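Local structure of Proline/betaine transporter, RALF (4D7R) at residues Y163-L168 against D211-K216. The protein probably acts as a guanine nucleotide exchange factor through its Sec7 domain, which in this engineered chimera is joined to the capping domain of Legionella RalF. Sequence-based numbering, arbitrary orientation.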
loop_
_atom_site.group_PDB
_atom_site.type_symbol
_atom_site.label_atom_id
_atom_site.label_comp_id
_atom_site.label_asym_id
_atom_site.label_seq_id
_atom_site.Cartn_x
_atom_site.Cartn_y
_atom_site.Cartn_z
ATOM N N TYR A 163 -12.105 -1.661 -8.935
ATOM C CA TYR A 163 -11.041 -2.637 -9.081
ATOM C C TYR A 163 -11.062 -3.329 -10.443
ATOM O O TYR A 163 -10.019 -3.580 -10.993
ATOM C CB TYR A 163 -10.842 -3.568 -7.879
ATOM C CG TYR A 163 -11.716 -4.771 -7.692
ATOM C CD1 TYR A 163 -11.723 -5.802 -8.589
ATOM C CD2 TYR A 163 -12.493 -4.906 -6.555
ATOM C CE1 TYR A 163 -12.511 -6.885 -8.393
ATOM C CE2 TYR A 163 -13.268 -5.989 -6.362
ATOM C CZ TYR A 163 -13.269 -6.979 -7.275
ATOM O OH TYR A 163 -14.030 -8.059 -7.076
ATOM N N GLN A 164 -12.260 -3.525 -10.997
ATOM C CA GLN A 164 -12.404 -4.121 -12.325
ATOM C C GLN A 164 -11.877 -3.157 -13.397
ATOM O O GLN A 164 -11.306 -3.614 -14.378
ATOM C CB GLN A 164 -13.858 -4.556 -12.614
ATOM C CG GLN A 164 -14.336 -5.747 -11.787
ATOM C CD GLN A 164 -13.948 -7.102 -12.336
ATOM O OE1 GLN A 164 -13.590 -7.264 -13.506
ATOM N NE2 GLN A 164 -14.125 -8.129 -11.521
ATOM N N THR A 165 -12.025 -1.835 -13.186
ATOM C CA THR A 165 -11.577 -0.797 -14.129
ATOM C C THR A 165 -10.053 -0.736 -14.099
ATOM O O THR A 165 -9.415 -0.609 -15.143
ATOM C CB THR A 165 -12.229 0.566 -13.788
ATOM O OG1 THR A 165 -13.638 0.464 -13.900
ATOM C CG2 THR A 165 -11.759 1.686 -14.698
ATOM N N ILE A 166 -9.480 -0.791 -12.889
ATOM C CA ILE A 166 -8.025 -0.788 -12.682
ATOM C C ILE A 166 -7.409 -2.046 -13.354
ATOM O O ILE A 166 -6.411 -1.939 -14.056
ATOM C CB ILE A 166 -7.712 -0.686 -11.159
ATOM C CG1 ILE A 166 -8.028 0.738 -10.631
ATOM C CG2 ILE A 166 -6.271 -1.058 -10.895
ATOM C CD1 ILE A 166 -8.125 0.881 -9.137
ATOM N N MET A 167 -8.049 -3.211 -13.202
ATOM C CA MET A 167 -7.560 -4.438 -13.835
ATOM C C MET A 167 -7.761 -4.368 -15.358
ATOM O O MET A 167 -6.906 -4.852 -16.103
ATOM C CB MET A 167 -8.263 -5.680 -13.255
ATOM C CG MET A 167 -7.604 -6.233 -11.990
ATOM S SD MET A 167 -5.811 -6.565 -12.109
ATOM C CE MET A 167 -5.706 -7.634 -13.582
ATOM N N LEU A 168 -8.865 -3.696 -15.813
ATOM C CA LEU A 168 -9.160 -3.527 -17.245
ATOM C C LEU A 168 -8.027 -2.690 -17.864
ATOM O O LEU A 168 -7.544 -3.034 -18.943
ATOM C CB LEU A 168 -10.521 -2.842 -17.464
ATOM C CG LEU A 168 -10.848 -2.569 -18.945
ATOM C CD1 LEU A 168 -10.964 -3.889 -19.761
ATOM C CD2 LEU A 168 -12.031 -1.649 -19.079
ATOM N N ASP A 211 -14.381 2.325 -23.225
ATOM C CA ASP A 211 -13.819 3.112 -24.338
ATOM C C ASP A 211 -12.768 4.124 -23.913
ATOM O O ASP A 211 -11.732 4.246 -24.575
ATOM C CB ASP A 211 -14.933 3.831 -25.138
ATOM C CG ASP A 211 -15.901 2.953 -25.905
ATOM O OD1 ASP A 211 -15.612 1.749 -26.079
ATOM O OD2 ASP A 211 -16.930 3.484 -26.377
ATOM N N GLU A 212 -13.030 4.863 -22.816
ATOM C CA GLU A 212 -12.113 5.883 -22.331
ATOM C C GLU A 212 -10.818 5.278 -21.799
ATOM O O GLU A 212 -9.760 5.815 -22.093
ATOM C CB GLU A 212 -12.760 6.818 -21.309
ATOM C CG GLU A 212 -13.850 7.711 -21.899
ATOM C CD GLU A 212 -13.437 8.637 -23.027
ATOM O OE1 GLU A 212 -12.413 9.345 -22.880
ATOM O OE2 GLU A 212 -14.150 8.667 -24.054
ATOM N N ILE A 213 -10.908 4.185 -21.077
ATOM C CA ILE A 213 -9.742 3.527 -20.575
ATOM C C ILE A 213 -8.923 2.977 -21.744
ATOM O O ILE A 213 -7.744 3.051 -21.725
ATOM C CB ILE A 213 -10.125 2.423 -19.595
ATOM C CG1 ILE A 213 -10.527 3.060 -18.301
ATOM C CG2 ILE A 213 -8.950 1.485 -19.327
ATOM C CD1 ILE A 213 -9.358 3.733 -17.615
ATOM N N GLU A 214 -9.576 2.365 -22.697
ATOM C CA GLU A 214 -8.914 1.887 -23.909
ATOM C C GLU A 214 -8.136 3.030 -24.580
ATOM O O GLU A 214 -6.954 2.860 -24.895
ATOM C CB GLU A 214 -9.921 1.254 -24.871
ATOM C CG GLU A 214 -9.329 0.831 -26.206
ATOM C CD GLU A 214 -10.370 0.253 -27.135
ATOM O OE1 GLU A 214 -11.306 0.992 -27.515
ATOM O OE2 GLU A 214 -10.271 -0.952 -27.451
ATOM N N ALA A 215 -8.783 4.197 -24.758
ATOM C CA ALA A 215 -8.177 5.352 -25.422
ATOM C C ALA A 215 -7.106 6.057 -24.607
ATOM O O ALA A 215 -6.188 6.655 -25.182
ATOM C CB ALA A 215 -9.255 6.338 -25.830
ATOM N N LYS A 216 -7.224 6.021 -23.269
ATOM C CA LYS A 216 -6.290 6.721 -22.409
ATOM C C LYS A 216 -6.047 5.912 -21.134
ATOM O O LYS A 216 -6.948 5.851 -20.289
ATOM C CB LYS A 216 -6.854 8.114 -22.091
ATOM C CG LYS A 216 -5.826 9.134 -21.601
ATOM C CD LYS A 216 -6.392 10.067 -20.517
ATOM C CE LYS A 216 -7.546 10.946 -20.970
ATOM N NZ LYS A 216 -8.108 11.754 -19.855
#
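Ile213 meets Thr165 and Leu168 in a small, wholly apolar contact, a compact example of how one branched side chain can join two helices by placing each branch on a different neighbour. Its CG1 lies 4.0 Å from CG2 of Thr165, the two side chains crossing at a slant, while its CG2 faces CD2 of Leu168 at the looser distance of 4.4 Å. The division of labour follows from the first torsion of Ile213 (chi1 -75°), which sets CG1 anti to the carbonyl carbon and CG2 anti to the backbone N. In Thr165, chi1 of -61° sets CG2 anti to the backbone N and so against Ile213, while OG1 lies beside that N and is hydrogen-bonded to Leu161 O; a polar residue thus offers a hydrocarbon surface to a buried interface. Leu168 lies on the same side of helix 155-173. This is plain helix-helix packing within the all-helical Sec7 domain, joining helix 155-173 to the C-terminal end of helix 203-215, and both helices belong to the Sec7 part. His173, at the end of helix 155-173, adds a polar tie between them, its NE2 hydrogen-bonded to the carbonyl oxygen of Ile213. Leu113 of helix 112-121 touches both Thr165 and Ile213, as does Phe218, whereas Leu188 and Met183 pack against Leu168; farther out, Arg117 NH2 is hydrogen-bonded to Lys216 O. Tyr163, Ile166 and Met167 meet helix 276-282 of the capping domain, a junction of the engineered fusion not to be read as natural.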